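Local coordinates for CRISPR-associated protein, Cse1 family (PDB 4H3T) that probably serves as the large subunit of a type I-E CRISPR Cascade complex, which recognises invading DNA in bacterial immunity, at residues A[215-226]-A[344-352]; A[196-204]-A[291-301]. The protein carries 1 engineered substitution. All blocks are in the same frame, centred on the assembly; numbering follows the deposited sequence.

Contact 1. Residues A[215-226]-A[344-352]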
loop_
_atom_site.group_PDB
_atom_site.type_symbol
_atom_site.label_atom_id
_atom_site.label_comp_id
_atom_site.label_asym_id
_atom_site.label_seq_id
_atom_site.Cartn_x
_atom_site.Cartn_y
_atom_site.Cartn_z
ATOM N N LEU A 215 14.003 6.946 8.281
ATOM C CA LEU A 215 14.053 6.889 9.753
ATOM C C LEU A 215 12.685 6.598 10.405
ATOM O O LEU A 215 12.651 5.833 11.383
ATOM C CB LEU A 215 14.652 8.157 10.310
ATOM C CG LEU A 215 16.168 8.362 9.940
ATOM C CD1 LEU A 215 16.677 9.636 10.505
ATOM C CD2 LEU A 215 17.040 7.231 10.458
ATOM N N LEU A 216 11.578 7.130 9.878
ATOM C CA LEU A 216 10.219 6.803 10.381
ATOM C C LEU A 216 9.928 5.324 10.240
ATOM O O LEU A 216 9.092 4.816 10.992
ATOM C CB LEU A 216 9.144 7.613 9.630
ATOM C CG LEU A 216 9.247 9.138 9.931
ATOM C CD1 LEU A 216 8.416 9.977 8.933
ATOM C CD2 LEU A 216 8.796 9.436 11.342
ATOM N N ASN A 217 10.565 4.638 9.248
ATOM C CA ASN A 217 10.349 3.219 8.971
ATOM C C ASN A 217 11.399 2.297 9.597
ATOM O O ASN A 217 11.196 1.060 9.587
ATOM C CB ASN A 217 10.292 2.975 7.457
ATOM C CG ASN A 217 8.999 3.381 6.868
ATOM O OD1 ASN A 217 8.080 2.608 6.908
ATOM N ND2 ASN A 217 8.867 4.616 6.402
ATOM N N LEU A 218 12.500 2.864 10.095
ATOM C CA LEU A 218 13.580 2.101 10.705
ATOM C C LEU A 218 13.272 1.897 12.162
ATOM O O LEU A 218 13.943 2.383 13.040
ATOM C CB LEU A 218 14.936 2.742 10.487
ATOM C CG LEU A 218 15.470 2.615 9.053
ATOM C CD1 LEU A 218 16.572 3.658 8.851
ATOM C CD2 LEU A 218 15.915 1.215 8.754
ATOM N N VAL A 219 12.300 1.026 12.400
ATOM C CA VAL A 219 11.912 0.685 13.741
ATOM C C VAL A 219 13.144 0.024 14.458
ATOM O O VAL A 219 13.704 -0.983 13.936
ATOM C CB VAL A 219 10.689 -0.276 13.759
ATOM C CG1 VAL A 219 10.262 -0.565 15.196
ATOM C CG2 VAL A 219 9.515 0.256 12.920
ATOM N N PRO A 220 13.525 0.501 15.647
ATOM C CA PRO A 220 14.660 -0.127 16.325
ATOM C C PRO A 220 14.375 -1.590 16.699
ATOM O O PRO A 220 13.225 -1.945 17.002
ATOM C CB PRO A 220 14.869 0.768 17.545
ATOM C CG PRO A 220 14.467 2.099 17.076
ATOM C CD PRO A 220 13.176 1.758 16.318
ATOM N N TRP A 221 15.440 -2.438 16.662
ATOM C CA TRP A 221 15.340 -3.878 16.943
ATOM C C TRP A 221 14.784 -4.160 18.357
ATOM O O TRP A 221 14.148 -5.184 18.564
ATOM C CB TRP A 221 16.714 -4.537 16.801
ATOM C CG TRP A 221 17.312 -4.436 15.437
ATOM C CD1 TRP A 221 16.662 -4.249 14.249
ATOM C CD2 TRP A 221 18.706 -4.444 15.137
ATOM N NE1 TRP A 221 17.569 -4.166 13.225
ATOM C CE2 TRP A 221 18.828 -4.370 13.732
ATOM C CE3 TRP A 221 19.866 -4.621 15.911
ATOM C CZ2 TRP A 221 20.061 -4.364 13.102
ATOM C CZ3 TRP A 221 21.093 -4.622 15.275
ATOM C CH2 TRP A 221 21.180 -4.440 13.893
ATOM N N GLN A 222 14.982 -3.234 19.308
ATOM C CA GLN A 222 14.471 -3.349 20.673
ATOM C C GLN A 222 12.935 -3.436 20.718
ATOM O O GLN A 222 12.398 -3.985 21.659
ATOM C CB GLN A 222 14.957 -2.136 21.481
ATOM C CG GLN A 222 14.776 -2.156 22.964
ATOM C CD GLN A 222 15.147 -0.804 23.594
ATOM O OE1 GLN A 222 15.239 0.261 22.939
ATOM N NE2 GLN A 222 15.181 -0.779 24.902
ATOM N N TYR A 223 12.215 -2.951 19.690
ATOM C CA TYR A 223 10.757 -3.095 19.638
ATOM C C TYR A 223 10.364 -4.508 19.193
ATOM O O TYR A 223 9.850 -4.694 18.086
ATOM C CB TYR A 223 10.143 -2.065 18.678
ATOM C CG TYR A 223 10.209 -0.644 19.187
ATOM C CD1 TYR A 223 9.156 -0.093 19.908
ATOM C CD2 TYR A 223 11.327 0.145 18.963
ATOM C CE1 TYR A 223 9.239 1.194 20.440
ATOM C CE2 TYR A 223 11.422 1.433 19.491
ATOM C CZ TYR A 223 10.323 1.997 20.124
ATOM O OH TYR A 223 10.367 3.281 20.605
ATOM N N ARG A 224 10.600 -5.498 20.040
ATOM C CA ARG A 224 10.342 -6.909 19.709
ATOM C C ARG A 224 8.848 -7.187 19.491
ATOM O O ARG A 224 8.491 -8.151 18.833
ATOM C CB ARG A 224 10.890 -7.834 20.794
ATOM C CG ARG A 224 12.419 -7.797 20.951
ATOM C CD ARG A 224 13.074 -9.087 20.484
ATOM N NE ARG A 224 12.396 -10.278 21.019
ATOM C CZ ARG A 224 12.346 -11.477 20.434
ATOM N NH1 ARG A 224 12.968 -11.693 19.273
ATOM N NH2 ARG A 224 11.677 -12.474 21.008
ATOM N N ASN A 225 7.996 -6.340 20.025
ATOM C CA ASN A 225 6.543 -6.396 19.790
ATOM C C ASN A 225 6.124 -5.899 18.435
ATOM O O ASN A 225 5.001 -6.184 18.013
ATOM C CB ASN A 225 5.797 -5.547 20.846
ATOM C CG ASN A 225 6.338 -4.096 21.004
ATOM O OD1 ASN A 225 7.585 -3.854 21.058
ATOM N ND2 ASN A 225 5.431 -3.090 21.127
ATOM N N LEU A 226 6.985 -5.095 17.760
ATOM C CA LEU A 226 6.693 -4.478 16.480
ATOM C C LEU A 226 7.435 -5.082 15.289
ATOM O O LEU A 226 6.925 -5.001 14.163
ATOM C CB LEU A 226 7.041 -2.996 16.588
ATOM C CG LEU A 226 6.383 -2.207 17.719
ATOM C CD1 LEU A 226 6.698 -0.712 17.542
ATOM C CD2 LEU A 226 4.800 -2.484 17.833
ATOM N N GLY A 344 2.941 -2.366 12.804
ATOM C CA GLY A 344 3.910 -2.045 13.856
ATOM C C GLY A 344 4.592 -0.708 13.637
ATOM O O GLY A 344 4.954 -0.022 14.577
ATOM N N VAL A 345 4.709 -0.288 12.373
ATOM C CA VAL A 345 5.334 1.018 12.031
ATOM C C VAL A 345 4.494 2.179 12.578
ATOM O O VAL A 345 5.045 3.206 13.006
ATOM C CB VAL A 345 5.624 1.166 10.504
ATOM C CG1 VAL A 345 4.383 1.405 9.662
ATOM C CG2 VAL A 345 6.629 2.274 10.294
ATOM N N LEU A 346 3.153 2.000 12.618
ATOM C CA LEU A 346 2.306 3.040 13.154
ATOM C C LEU A 346 2.437 3.141 14.686
ATOM O O LEU A 346 2.389 4.250 15.229
ATOM C CB LEU A 346 0.858 2.784 12.714
ATOM C CG LEU A 346 0.627 2.868 11.167
ATOM C CD1 LEU A 346 -0.879 2.708 10.876
ATOM C CD2 LEU A 346 1.141 4.133 10.584
ATOM N N SER A 347 2.575 2.003 15.371
ATOM C CA SER A 347 2.824 1.966 16.825
ATOM C C SER A 347 4.169 2.594 17.107
ATOM O O SER A 347 4.295 3.323 18.053
ATOM C CB SER A 347 2.835 0.531 17.321
ATOM O OG SER A 347 1.625 -0.159 17.096
ATOM N N PHE A 348 5.176 2.390 16.220
ATOM C CA PHE A 348 6.440 3.066 16.443
ATOM C C PHE A 348 6.274 4.603 16.314
ATOM O O PHE A 348 6.670 5.351 17.202
ATOM C CB PHE A 348 7.493 2.571 15.440
ATOM C CG PHE A 348 8.769 3.336 15.542
ATOM C CD1 PHE A 348 9.474 3.381 16.741
ATOM C CD2 PHE A 348 9.281 4.020 14.445
ATOM C CE1 PHE A 348 10.681 4.062 16.834
ATOM C CE2 PHE A 348 10.457 4.764 14.556
ATOM C CZ PHE A 348 11.159 4.768 15.751
ATOM N N VAL A 349 5.678 5.058 15.188
ATOM C CA VAL A 349 5.514 6.497 14.888
ATOM C C VAL A 349 4.649 7.212 15.998
ATOM O O VAL A 349 4.829 8.404 16.257
ATOM C CB VAL A 349 4.918 6.734 13.456
ATOM C CG1 VAL A 349 4.548 8.211 13.226
ATOM C CG2 VAL A 349 5.924 6.322 12.409
ATOM N N GLU A 350 3.669 6.504 16.536
ATOM C CA GLU A 350 2.763 6.985 17.582
ATOM C C GLU A 350 3.568 7.566 18.759
ATOM O O GLU A 350 3.137 8.554 19.339
ATOM C CB GLU A 350 1.853 5.805 18.000
ATOM C CG GLU A 350 0.937 5.949 19.185
ATOM C CD GLU A 350 0.181 4.674 19.538
ATOM O OE1 GLU A 350 0.033 3.764 18.678
ATOM O OE2 GLU A 350 -0.290 4.605 20.697
ATOM N N GLY A 351 4.740 6.990 19.078
ATOM C CA GLY A 351 5.573 7.499 20.153
ATOM C C GLY A 351 6.573 8.589 19.802
ATOM O O GLY A 351 7.429 8.867 20.636
ATOM N N LEU A 352 6.497 9.234 18.615
ATOM C CA LEU A 352 7.499 10.239 18.172
ATOM C C LEU A 352 7.100 11.744 18.231
ATOM O O LEU A 352 7.837 12.592 17.711
ATOM C CB LEU A 352 7.919 9.928 16.701
ATOM C CG LEU A 352 8.450 8.530 16.447
ATOM C CD1 LEU A 352 8.862 8.346 14.997
ATOM C CD2 LEU A 352 9.587 8.191 17.391
HETATM O O HOH W 1 8.049 4.788 19.593
#

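Contact 2. Residues A[196-204]-A[291-301]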
loop_
_atom_site.group_PDB
_atom_site.type_symbol
_atom_site.label_atom_id
_atom_site.label_comp_id
_atom_site.label_asym_id
_atom_site.label_seq_id
_atom_site.Cartn_x
_atom_site.Cartn_y
_atom_site.Cartn_z
ATOM N N TYR A 196 4.447 -11.880 -1.757
ATOM C CA TYR A 196 4.119 -11.493 -0.393
ATOM C C TYR A 196 3.565 -10.046 -0.268
ATOM O O TYR A 196 2.596 -9.838 0.451
ATOM C CB TYR A 196 5.337 -11.666 0.478
ATOM C CG TYR A 196 5.123 -11.168 1.896
ATOM C CD1 TYR A 196 4.502 -11.958 2.841
ATOM C CD2 TYR A 196 5.445 -9.867 2.249
ATOM C CE1 TYR A 196 4.316 -11.511 4.149
ATOM C CE2 TYR A 196 5.212 -9.389 3.528
ATOM C CZ TYR A 196 4.733 -10.242 4.505
ATOM O OH TYR A 196 4.486 -9.773 5.777
ATOM N N LEU A 197 4.101 -9.082 -1.023
ATOM C CA LEU A 197 3.572 -7.717 -1.003
ATOM C C LEU A 197 2.221 -7.634 -1.694
ATOM O O LEU A 197 1.423 -6.771 -1.326
ATOM C CB LEU A 197 4.537 -6.678 -1.585
ATOM C CG LEU A 197 5.701 -6.288 -0.746
ATOM C CD1 LEU A 197 6.445 -5.092 -1.366
ATOM C CD2 LEU A 197 5.241 -5.886 0.659
ATOM N N ALA A 198 1.962 -8.516 -2.664
ATOM C CA ALA A 198 0.643 -8.613 -3.303
ATOM C C ALA A 198 -0.418 -9.159 -2.265
ATOM O O ALA A 198 -1.599 -8.871 -2.387
ATOM C CB ALA A 198 0.687 -9.500 -4.555
ATOM N N TRP A 199 0.020 -9.980 -1.308
ATOM C CA TRP A 199 -0.820 -10.551 -0.278
ATOM C C TRP A 199 -1.108 -9.593 0.869
ATOM O O TRP A 199 -2.219 -9.556 1.367
ATOM C CB TRP A 199 -0.150 -11.806 0.277
ATOM C CG TRP A 199 -0.980 -12.495 1.317
ATOM C CD1 TRP A 199 -2.226 -13.035 1.153
ATOM C CD2 TRP A 199 -0.597 -12.759 2.675
ATOM N NE1 TRP A 199 -2.645 -13.585 2.330
ATOM C CE2 TRP A 199 -1.689 -13.388 3.297
ATOM C CE3 TRP A 199 0.545 -12.473 3.439
ATOM C CZ2 TRP A 199 -1.688 -13.724 4.658
ATOM C CZ3 TRP A 199 0.539 -12.782 4.801
ATOM C CH2 TRP A 199 -0.555 -13.438 5.385
ATOM N N ILE A 200 -0.111 -8.886 1.369
ATOM C CA ILE A 200 -0.351 -8.027 2.547
ATOM C C ILE A 200 -0.995 -6.674 2.141
ATOM O O ILE A 200 -0.860 -6.199 1.008
ATOM C CB ILE A 200 0.901 -7.758 3.434
ATOM C CG1 ILE A 200 2.038 -7.024 2.686
ATOM C CG2 ILE A 200 1.422 -9.045 4.053
ATOM C CD1 ILE A 200 2.940 -6.232 3.530
ATOM N N GLY A 201 -1.629 -6.070 3.116
ATOM C CA GLY A 201 -2.084 -4.687 3.060
ATOM C C GLY A 201 -0.910 -3.844 3.546
ATOM O O GLY A 201 -0.575 -3.872 4.721
ATOM N N PHE A 202 -0.235 -3.105 2.642
ATOM C CA PHE A 202 0.978 -2.325 3.002
ATOM C C PHE A 202 0.631 -0.923 3.462
ATOM O O PHE A 202 -0.230 -0.281 2.873
ATOM C CB PHE A 202 1.882 -2.278 1.816
ATOM C CG PHE A 202 3.097 -1.373 1.934
ATOM C CD1 PHE A 202 4.300 -1.851 2.445
ATOM C CD2 PHE A 202 3.012 -0.026 1.611
ATOM C CE1 PHE A 202 5.396 -0.990 2.594
ATOM C CE2 PHE A 202 4.102 0.797 1.707
ATOM C CZ PHE A 202 5.282 0.325 2.216
ATOM N N VAL A 203 1.248 -0.481 4.547
ATOM C CA VAL A 203 1.107 0.862 5.068
ATOM C C VAL A 203 2.480 1.311 5.555
ATOM O O VAL A 203 3.137 0.573 6.262
ATOM C CB VAL A 203 0.002 1.048 6.143
ATOM C CG1 VAL A 203 0.226 0.154 7.378
ATOM C CG2 VAL A 203 -0.074 2.522 6.574
ATOM N N ALA A 204 2.886 2.513 5.213
ATOM C CA ALA A 204 4.176 3.053 5.663
ATOM C C ALA A 204 4.099 4.579 5.726
ATOM O O ALA A 204 3.470 5.233 4.883
ATOM C CB ALA A 204 5.310 2.620 4.748
ATOM N N ARG A 291 3.517 -17.416 6.634
ATOM C CA ARG A 291 2.602 -16.318 6.972
ATOM C C ARG A 291 2.458 -16.098 8.487
ATOM O O ARG A 291 2.346 -14.932 8.905
ATOM C CB ARG A 291 1.236 -16.546 6.307
ATOM C CG ARG A 291 1.348 -16.495 4.764
ATOM C CD ARG A 291 0.060 -16.876 4.051
ATOM N NE ARG A 291 0.163 -16.554 2.614
ATOM C CZ ARG A 291 -0.854 -16.521 1.758
ATOM N NH1 ARG A 291 -2.087 -16.750 2.171
ATOM N NH2 ARG A 291 -0.645 -16.246 0.486
ATOM N N ARG A 292 2.617 -17.173 9.300
ATOM C CA ARG A 292 2.600 -17.056 10.766
ATOM C C ARG A 292 3.811 -16.291 11.236
ATOM O O ARG A 292 3.682 -15.368 12.044
ATOM C CB ARG A 292 2.575 -18.450 11.432
ATOM C CG ARG A 292 2.510 -18.438 12.964
ATOM C CD ARG A 292 3.487 -19.393 13.654
ATOM N NE ARG A 292 4.787 -18.772 13.973
ATOM C CZ ARG A 292 5.947 -18.980 13.338
ATOM N NH1 ARG A 292 6.012 -19.811 12.293
ATOM N NH2 ARG A 292 7.051 -18.354 13.739
ATOM N N ALA A 293 5.004 -16.658 10.730
ATOM C CA ALA A 293 6.226 -15.947 11.094
ATOM C C ALA A 293 6.229 -14.493 10.586
ATOM O O ALA A 293 6.763 -13.638 11.264
ATOM C CB ALA A 293 7.448 -16.688 10.548
ATOM N N ALA A 294 5.595 -14.186 9.415
ATOM C CA ALA A 294 5.573 -12.817 8.863
ATOM C C ALA A 294 4.920 -11.815 9.822
ATOM O O ALA A 294 5.350 -10.661 9.907
ATOM C CB ALA A 294 4.817 -12.803 7.515
ATOM N N ARG A 295 3.875 -12.259 10.539
ATOM C CA ARG A 295 3.144 -11.419 11.470
ATOM C C ARG A 295 4.081 -10.914 12.592
ATOM O O ARG A 295 4.009 -9.742 12.974
ATOM C CB ARG A 295 1.913 -12.173 11.979
ATOM C CG ARG A 295 1.291 -11.566 13.173
ATOM C CD ARG A 295 -0.102 -12.103 13.398
ATOM N NE ARG A 295 -0.610 -11.587 14.654
ATOM C CZ ARG A 295 -0.341 -12.059 15.872
ATOM N NH1 ARG A 295 0.460 -13.111 16.031
ATOM N NH2 ARG A 295 -0.886 -11.501 16.933
ATOM N N ASP A 296 5.004 -11.739 13.031
ATOM C CA ASP A 296 5.974 -11.321 14.052
ATOM C C ASP A 296 7.028 -10.377 13.509
ATOM O O ASP A 296 7.601 -9.612 14.267
ATOM C CB ASP A 296 6.687 -12.543 14.645
ATOM C CG ASP A 296 5.781 -13.477 15.477
ATOM O OD1 ASP A 296 4.721 -13.002 15.985
ATOM O OD2 ASP A 296 6.118 -14.680 15.595
ATOM N N VAL A 297 7.360 -10.482 12.236
ATOM C CA VAL A 297 8.473 -9.748 11.664
ATOM C C VAL A 297 8.132 -8.359 11.112
ATOM O O VAL A 297 8.911 -7.422 11.279
ATOM C CB VAL A 297 9.091 -10.619 10.529
ATOM C CG1 VAL A 297 10.182 -9.880 9.760
ATOM C CG2 VAL A 297 9.631 -11.944 11.087
ATOM N N ASP A 298 7.052 -8.269 10.364
ATOM C CA ASP A 298 6.816 -7.178 9.417
ATOM C C ASP A 298 6.083 -5.975 10.006
ATOM O O ASP A 298 4.925 -6.091 10.404
ATOM C CB ASP A 298 6.046 -7.754 8.242
ATOM C CG ASP A 298 6.016 -6.924 6.953
ATOM O OD1 ASP A 298 6.238 -5.692 7.018
ATOM O OD2 ASP A 298 5.740 -7.499 5.903
ATOM N N PRO A 299 6.737 -4.800 9.973
ATOM C CA PRO A 299 6.116 -3.605 10.523
ATOM C C PRO A 299 5.108 -2.911 9.611
ATOM O O PRO A 299 4.546 -1.891 10.028
ATOM C CB PRO A 299 7.338 -2.679 10.728
ATOM C CG PRO A 299 8.222 -3.005 9.576
ATOM C CD PRO A 299 8.092 -4.490 9.414
ATOM N N HIS A 300 4.990 -3.310 8.355
ATOM C CA HIS A 300 4.160 -2.583 7.368
ATOM C C HIS A 300 2.750 -3.190 7.137
ATOM O O HIS A 300 2.107 -2.877 6.131
ATOM C CB HIS A 300 4.874 -2.525 6.018
ATOM C CG HIS A 300 6.124 -1.692 6.061
ATOM N ND1 HIS A 300 7.318 -2.138 5.508
ATOM C CD2 HIS A 300 6.306 -0.467 6.581
ATOM C CE1 HIS A 300 8.198 -1.167 5.754
ATOM N NE2 HIS A 300 7.602 -0.122 6.360
ATOM N N VAL A 301 2.317 -4.087 7.999
ATOM C CA VAL A 301 1.013 -4.759 7.826
ATOM C C VAL A 301 0.292 -4.861 9.196
ATOM O O VAL A 301 0.903 -5.277 10.161
ATOM C CB VAL A 301 1.210 -6.139 7.127
ATOM C CG1 VAL A 301 2.322 -6.973 7.760
ATOM C CG2 VAL A 301 -0.113 -6.961 7.026
#

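Contact 1. Residues A[215-226]-A[344-352]
F348 and Y223 meet edge to face: the CD1–CE1 edge of the phenylalanine is turned to one face of the tyrosine ring, with centroids 5.3 Å apart and planes at 76°. On F348, CG stands anti to the backbone N (chi1 174°), which carries the ring off helix 344-350 and into the curl of the 215-226 chain. P220 crosses it at about a right angle, its CD 3.4 Å from F348 CE1, while V219 lies over one face of the ring. W77 of helix 74-82 adds a further edge-to-face partner.

Leucines add contacts along the helix. L226 sends CD1 against its first turn, 3.5 Å from G344 O, and its other branch, CD2, lies 3.6 Å from S347 CB. Further along the chain, L216 CD2 reaches L352 CD1 at 3.8 Å. G344 lies close against L226, where a CB would run into L226 O.

The polar links are indirect. A single water donates to Y223 OH (2.9 Å) and to F348 O (2.8 Å), tying the tyrosine hydroxyl to the helix backbone; that hydroxyl is also hydrogen-bonded to D74. In the plane of the F348 ring, L216 O sits at its edge, 3.5 Å from CD2.

With a type I turn from P220 to Y223 and inverse gamma turns centred on L218 and Y223, this is a helix-to-loop hydrophobic contact within the Cse1 fold, an aromatic side chain of one short helix packed into the turns that follow helix 210-217.

Contact 2. Residues A[196-204]-A[291-301]
W199 and R291 lie flat against each other, the guanidinium stacked on the indole with planes at 18° and centres 3.6 Å apart. R291 CZ sits over the five-membered ring in a cation-pi contact, and CD lies over the six-membered ring, 3.8 Å from its centroid, as a CH-pi contact. The arginine can cover both rings because its chain is extended from CG to NE. R319 makes another cation-pi contact with W199; an alanine in place of W199 would probably leave R291 and R319 without their shared aromatic partner, and the R291 chain with less to hold it.

Y196 and D298 come from opposite directions, ring and carboxylate nearly coplanar, with D298 OD2 at the edge of the tyrosine ring. Y196 OH donates to D298 OD2 at 2.6 Å, on the anti side of the carboxylate. The other oxygen, OD1, accepts from H300 N at 3.0 Å, closing an Asx turn, and pairs with R58 in a salt bridge, so the buried carboxylate is held at both oxygens.

H300 runs side by side with F202, pointing the same way; the rings are oblique, at 49°, and F202 CE1 lies over one imidazole face, 3.6 Å from H300 CG. P299 covers the opposite face. On the backbone, V203 N donates to H300 O at 3.0 Å.

The W199–R291 stack joins helices 196-199 and 291-297, and the Asx turn after the second brings H300 to strand 202-206, an outer strand of a three-stranded antiparallel sheet in the Cse1 fold.

The centres of contact 1 and contact 2 are about 14 Å apart, and the two touch directly. N217 OD1 is probably hydrogen-bonded to H300 NE2, and V345 N to P299 O, while N217 also packs on A204. Along the chain the segments alternate: 196-204, then 215-226, then 291-301 and 344-352. Strand 202-206, at the end of the first, runs on into helix 210-217, which opens the second, so one continuous piece of chain supplies a side to each contact. The later segments 291-301 and 344-352 supply the other sides. Contacts and cross-links together knit sequence-distant parts of the Cse1 family region at the edge strand of the three-stranded sheet.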